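Local coordinates for centrosomal protein of 104 kDa (Homo sapiens, PDB 5LPH) that is required for ciliogenesis and for structural integrity at the ciliary tip, and is represented here by its tubulin-binding TOG domain, at residues 72-77 and 113-118; 185-190 and 198-203. One frame throughout, in Å; residues are numbered along the deposited sequence. Where two conformers were deposited one is given.

Contact 1: 72-77 and 113-118; sequences KKLMEM and LKLLKM
Met75 and Met118, both selenomethionine, meet selenium to selenium, with Met75 SE 3.5 Å from Met118 SE. The two side chains lie alongside one another, pointing opposite ways, so each selenium also rides against the other's CG: Met118 SE lies 3.7 Å from Met75 CG. Met118 has a second conformer, so the Se-Se contact and the position of CE hold for this one and are less certain. In Met118, CG stands anti to the backbone N (chi1 179°), which carries the side chain out across the gap; the bend at chi2 (-90°) turns SE aside, and the further bend at chi3 lays CE against Leu74. A long, flexible, unbranched residue suits a place where the axes of the two short segments come no nearer than 11.1 Å and the space has to be filled from both sides.

The remaining contacts are between methyl groups, with one methylene, CB of Leu74. Leu74 uses one methyl for two partners: its CD1 is 3.7 Å from Leu115 CD1 and 3.8 Å from Met118 CE, while its CB supports the same Met118 methyl from nearer the backbone. The two leucine side chains stand roughly perpendicular. Short and branched, leucine suits the place by offering methyls to more than one neighbour. No hydrogen bond joins the two segments; the attraction is van der Waals contact and the exclusion of water from leucine and methionine.

The segments belong to helices 60-76 and 106-126, which run nearly parallel here (14°), with helix 83-100 between them in sequence, as expected in a HEAT-type TOG domain. Helix 83-100 closes one side, taking Leu74 on Thr89 and Ser93 and Leu115 on Val97, while Met75 reaches Gln122 and Lys126 farther along helix 106-126.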
loop_
_atom_site.group_PDB
_atom_site.type_symbol
_atom_site.label_atom_id
_atom_site.label_comp_id
_atom_site.label_asym_id
_atom_site.label_seq_id
_atom_site.Cartn_x
_atom_site.Cartn_y
_atom_site.Cartn_z
ATOM N N LYS A 72 -4.814 3.984 22.683
ATOM C CA LYS A 72 -4.495 3.979 24.123
ATOM C C LYS A 72 -4.551 2.576 24.718
ATOM O O LYS A 72 -3.608 2.141 25.370
ATOM C CB LYS A 72 -5.451 4.884 24.916
ATOM C CG LYS A 72 -5.065 6.355 24.963
ATOM C CD LYS A 72 -6.155 7.174 25.644
ATOM C CE LYS A 72 -5.717 8.601 25.936
ATOM N NZ LYS A 72 -4.948 8.702 27.210
ATOM N N LYS A 73 -5.670 1.890 24.484
ATOM C CA LYS A 73 -5.914 0.531 24.986
ATOM C C LYS A 73 -4.830 -0.476 24.597
ATOM O O LYS A 73 -4.415 -1.280 25.429
ATOM C CB LYS A 73 -7.287 0.035 24.505
ATOM C CG LYS A 73 -7.597 -1.429 24.790
ATOM C CD LYS A 73 -9.095 -1.692 24.749
ATOM C CE LYS A 73 -9.415 -3.167 24.555
ATOM N NZ LYS A 73 -10.886 -3.388 24.490
ATOM N N LEU A 74 -4.383 -0.434 23.341
ATOM C CA LEU A 74 -3.344 -1.357 22.865
ATOM C C LEU A 74 -2.030 -1.201 23.626
ATOM O O LEU A 74 -1.431 -2.199 24.016
ATOM C CB LEU A 74 -3.092 -1.202 21.356
ATOM C CG LEU A 74 -4.163 -1.737 20.399
ATOM C CD1 LEU A 74 -3.895 -1.350 18.954
ATOM C CD2 LEU A 74 -4.241 -3.238 20.498
HETATM N N MSE A 75 -1.597 0.040 23.840
HETATM C CA MSE A 75 -0.315 0.312 24.511
HETATM C C MSE A 75 -0.346 0.222 26.019
HETATM O O MSE A 75 0.712 0.187 26.643
HETATM C CB MSE A 75 0.230 1.675 24.081
HETATM C CG MSE A 75 0.606 1.698 22.599
HETATM SE SE MSE A 75 1.820 0.231 22.042
HETATM C CE MSE A 75 3.408 0.821 23.050
ATOM N N GLU A 76 -1.534 0.178 26.622
ATOM C CA GLU A 76 -1.656 -0.043 28.069
ATOM C C GLU A 76 -1.661 -1.527 28.459
ATOM O O GLU A 76 -1.599 -1.838 29.646
ATOM C CB GLU A 76 -2.912 0.639 28.624
ATOM C CG GLU A 76 -2.825 2.158 28.638
ATOM C CD GLU A 76 -4.111 2.834 29.095
ATOM O OE1 GLU A 76 -5.021 2.147 29.613
ATOM O OE2 GLU A 76 -4.210 4.071 28.939
HETATM N N MSE A 77 -1.730 -2.438 27.486
HETATM C CA MSE A 77 -1.750 -3.873 27.795
HETATM C C MSE A 77 -0.386 -4.307 28.279
HETATM O O MSE A 77 0.611 -4.059 27.597
HETATM C CB MSE A 77 -2.159 -4.713 26.592
HETATM C CG MSE A 77 -3.668 -4.649 26.419
HETATM SE SE MSE A 77 -4.121 -5.386 24.655
HETATM C CE MSE A 77 -5.037 -7.003 25.309
ATOM N N LEU A 113 -4.103 5.729 10.265
ATOM C CA LEU A 113 -2.683 5.575 9.920
ATOM C C LEU A 113 -1.783 5.638 11.157
ATOM O O LEU A 113 -0.834 4.869 11.276
ATOM C CB LEU A 113 -2.244 6.621 8.882
ATOM C CG LEU A 113 -2.972 6.615 7.533
ATOM C CD1 LEU A 113 -2.346 7.624 6.585
ATOM C CD2 LEU A 113 -2.977 5.236 6.897
ATOM N N LYS A 114 -2.096 6.545 12.075
ATOM C CA LYS A 114 -1.400 6.644 13.360
ATOM C C LYS A 114 -1.521 5.336 14.161
ATOM O O LYS A 114 -0.534 4.843 14.708
ATOM C CB LYS A 114 -1.971 7.824 14.153
ATOM C CG LYS A 114 -1.390 8.045 15.538
ATOM C CD LYS A 114 -2.149 9.149 16.266
ATOM C CE LYS A 114 -1.775 9.220 17.741
ATOM N NZ LYS A 114 -0.401 9.760 17.933
ATOM N N LEU A 115 -2.730 4.784 14.218
ATOM C CA LEU A 115 -2.975 3.495 14.869
ATOM C C LEU A 115 -2.200 2.362 14.179
ATOM O O LEU A 115 -1.581 1.537 14.845
ATOM C CB LEU A 115 -4.478 3.181 14.875
ATOM C CG LEU A 115 -4.950 1.843 15.453
ATOM C CD1 LEU A 115 -4.442 1.644 16.868
ATOM C CD2 LEU A 115 -6.469 1.752 15.431
ATOM N N LEU A 116 -2.249 2.328 12.849
ATOM C CA LEU A 116 -1.571 1.291 12.068
ATOM C C LEU A 116 -0.071 1.326 12.305
ATOM O O LEU A 116 0.539 0.285 12.549
ATOM C CB LEU A 116 -1.870 1.451 10.571
ATOM C CG LEU A 116 -1.345 0.373 9.615
ATOM C CD1 LEU A 116 -1.684 -1.037 10.080
ATOM C CD2 LEU A 116 -1.884 0.612 8.212
ATOM N N LYS A 117 0.508 2.524 12.256
ATOM C CA LYS A 117 1.931 2.705 12.526
ATOM C C LYS A 117 2.321 2.243 13.939
ATOM O O LYS A 117 3.352 1.594 14.112
ATOM C CB LYS A 117 2.360 4.160 12.293
ATOM C CG LYS A 117 3.801 4.446 12.688
ATOM C CD LYS A 117 4.337 5.725 12.076
ATOM C CE LYS A 117 5.726 6.025 12.622
ATOM N NZ LYS A 117 6.256 7.321 12.126
HETATM N N MSE A 118 1.497 2.559 14.934
HETATM C CA MSE A 118 1.759 2.141 16.320
HETATM C C MSE A 118 1.735 0.636 16.447
HETATM O O MSE A 118 2.545 0.063 17.166
HETATM C CB MSE A 118 0.751 2.772 17.287
HETATM C CG MSE A 118 0.979 2.337 18.743
HETATM SE SE MSE A 118 -0.085 0.710 19.099
HETATM C CE MSE A 118 -1.741 1.758 19.133
#

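Contact 2: 185-190 and 198-203; sequences QPLKAN and SQMGLL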
loop_
_atom_site.group_PDB
_atom_site.type_symbol
_atom_site.label_atom_id
_atom_site.label_comp_id
_atom_site.label_asym_id
_atom_site.label_seq_id
_atom_site.Cartn_x
_atom_site.Cartn_y
_atom_site.Cartn_z
ATOM N N GLN A 185 2.123 -5.104 -9.582
ATOM C CA GLN A 185 0.922 -5.754 -10.100
ATOM C C GLN A 185 0.431 -4.929 -11.285
ATOM O O GLN A 185 0.397 -3.699 -11.198
ATOM C CB GLN A 185 -0.176 -5.855 -9.019
ATOM C CG GLN A 185 -1.231 -6.909 -9.320
ATOM C CD GLN A 185 -2.279 -7.038 -8.235
ATOM O OE1 GLN A 185 -1.997 -6.850 -7.049
ATOM N NE2 GLN A 185 -3.499 -7.383 -8.639
ATOM N N PRO A 186 0.048 -5.587 -12.398
ATOM C CA PRO A 186 -0.207 -4.790 -13.597
ATOM C C PRO A 186 -1.393 -3.828 -13.467
ATOM O O PRO A 186 -2.357 -4.114 -12.753
ATOM C CB PRO A 186 -0.481 -5.843 -14.684
ATOM C CG PRO A 186 -0.256 -7.178 -14.056
ATOM C CD PRO A 186 -0.375 -6.986 -12.581
ATOM N N LEU A 187 -1.297 -2.695 -14.155
ATOM C CA LEU A 187 -2.348 -1.684 -14.152
ATOM C C LEU A 187 -3.543 -2.208 -14.933
ATOM O O LEU A 187 -3.386 -2.704 -16.049
ATOM C CB LEU A 187 -1.843 -0.375 -14.767
ATOM C CG LEU A 187 -0.704 0.297 -13.984
ATOM C CD1 LEU A 187 -0.012 1.413 -14.758
ATOM C CD2 LEU A 187 -1.208 0.815 -12.646
ATOM N N LYS A 188 -4.729 -2.093 -14.338
ATOM C CA LYS A 188 -5.970 -2.572 -14.958
ATOM C C LYS A 188 -6.349 -1.629 -16.093
ATOM O O LYS A 188 -6.026 -0.435 -16.048
ATOM C CB LYS A 188 -7.113 -2.655 -13.938
ATOM C CG LYS A 188 -6.811 -3.510 -12.728
ATOM C CD LYS A 188 -7.176 -4.969 -12.910
ATOM C CE LYS A 188 -7.088 -5.699 -11.580
ATOM N NZ LYS A 188 -7.294 -7.166 -11.725
ATOM N N ALA A 189 -7.011 -2.174 -17.111
ATOM C CA ALA A 189 -7.393 -1.415 -18.309
ATOM C C ALA A 189 -8.239 -0.189 -17.967
ATOM O O ALA A 189 -7.935 0.922 -18.401
ATOM C CB ALA A 189 -8.144 -2.311 -19.285
ATOM N N ASN A 190 -9.276 -0.404 -17.161
ATOM C CA ASN A 190 -10.191 0.666 -16.730
ATOM C C ASN A 190 -9.711 1.471 -15.500
ATOM O O ASN A 190 -10.512 2.183 -14.886
ATOM C CB ASN A 190 -11.588 0.077 -16.457
ATOM C CG ASN A 190 -11.614 -0.844 -15.243
ATOM O OD1 ASN A 190 -10.638 -1.543 -14.961
ATOM N ND2 ASN A 190 -12.735 -0.857 -14.528
ATOM N N SER A 198 -0.034 7.240 -9.376
ATOM C CA SER A 198 0.432 7.032 -8.001
ATOM C C SER A 198 1.223 5.734 -7.845
ATOM O O SER A 198 2.257 5.724 -7.189
ATOM C CB SER A 198 -0.733 7.044 -7.005
ATOM O OG SER A 198 -1.292 8.345 -6.868
ATOM N N GLN A 199 0.732 4.650 -8.440
ATOM C CA GLN A 199 1.425 3.360 -8.386
ATOM C C GLN A 199 2.812 3.441 -9.042
ATOM O O GLN A 199 3.793 2.927 -8.511
ATOM C CB GLN A 199 0.587 2.262 -9.049
ATOM C CG GLN A 199 1.183 0.870 -8.881
ATOM C CD GLN A 199 0.270 -0.257 -9.335
ATOM O OE1 GLN A 199 -0.948 -0.108 -9.404
ATOM N NE2 GLN A 199 0.865 -1.403 -9.637
HETATM N N MSE A 200 2.871 4.095 -10.193
HETATM C CA MSE A 200 4.129 4.298 -10.914
HETATM C C MSE A 200 5.106 5.162 -10.173
HETATM O O MSE A 200 6.301 4.870 -10.154
HETATM C CB MSE A 200 3.805 4.904 -12.268
HETATM C CG MSE A 200 3.478 3.780 -13.191
HETATM SE SE MSE A 200 2.810 4.523 -14.866
HETATM C CE MSE A 200 4.018 3.386 -15.956
ATOM N N GLY A 201 4.605 6.237 -9.567
ATOM C CA GLY A 201 5.410 7.095 -8.705
ATOM C C GLY A 201 6.013 6.350 -7.528
ATOM O O GLY A 201 7.194 6.508 -7.235
ATOM N N LEU A 202 5.194 5.545 -6.856
ATOM C CA LEU A 202 5.656 4.718 -5.735
ATOM C C LEU A 202 6.673 3.663 -6.164
ATOM O O LEU A 202 7.650 3.428 -5.455
ATOM C CB LEU A 202 4.483 4.020 -5.040
ATOM C CG LEU A 202 3.660 4.892 -4.097
ATOM C CD1 LEU A 202 2.307 4.250 -3.812
ATOM C CD2 LEU A 202 4.421 5.138 -2.806
ATOM N N LEU A 203 6.430 3.037 -7.317
ATOM C CA LEU A 203 7.344 2.051 -7.876
ATOM C C LEU A 203 8.715 2.669 -8.124
ATOM O O LEU A 203 9.716 2.166 -7.616
ATOM C CB LEU A 203 6.782 1.465 -9.173
ATOM C CG LEU A 203 7.647 0.474 -9.962
ATOM C CD1 LEU A 203 8.137 -0.667 -9.092
ATOM C CD2 LEU A 203 6.845 -0.072 -11.127
#
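With chi1 of -173° setting CG on the far side from the backbone N and the rest of the side chain extended, the amide of Gln199 reaches from helix 193-210 to the segment 185-190; Leu187, with chi1 -64°, turns its CG beside its own backbone N and runs alongside the glutamine, heading the other way. At the end of that reach Gln199 NE2 donates to the backbone carbonyl Gln185 O at 2.8 Å. The hydrogen bond is bent at the hydrogen (140°), and the donor lies in the carbonyl plane. NE2 also bonds Leu183 O, so one amide nitrogen serves two carbonyls, at the end of helix 178-183 and just after it. Beside this polar grip, Leu187 CD2 packs on the other branch of the amide, 3.4 Å from Gln199 OE1, and Leu187 CD1 faces Met200 SE, a selenomethionine, at 4.2 Å. Phe225 and Val237 of the next helices extend the apolar side. Cutting Gln199 back to an alanine is likely to leave Gln185 O and Leu183 O without this donor and Leu187 without the amide it packs on. Glutamine thus suits the site by joining an aliphatic stem to a donor, fastening to helix 193-210 a backbone that has no regular secondary structure.

Overall arrangement
Both contacts lie within the same helical TOG domain, on opposite sides of the chain's centre, their centres about 31 Å apart and their nearest atoms about 12 Å apart without touching. They share no helix: contact 1 joins helices 60-76 and 106-126, whereas contact 2 ties a loop to helix 193-210, the helix that follows it. Contact 1 is mostly buried and wholly apolar, in keeping with helix-to-helix packing. Contact 2 is only partly buried, and combines one side-chain-to-backbone hydrogen bond with a small apolar patch, consistent with a loop whose carbonyls lack the helical i to i+4 partners. Similar buried areas, 184 and 177 Å², therefore rest on different chemistry.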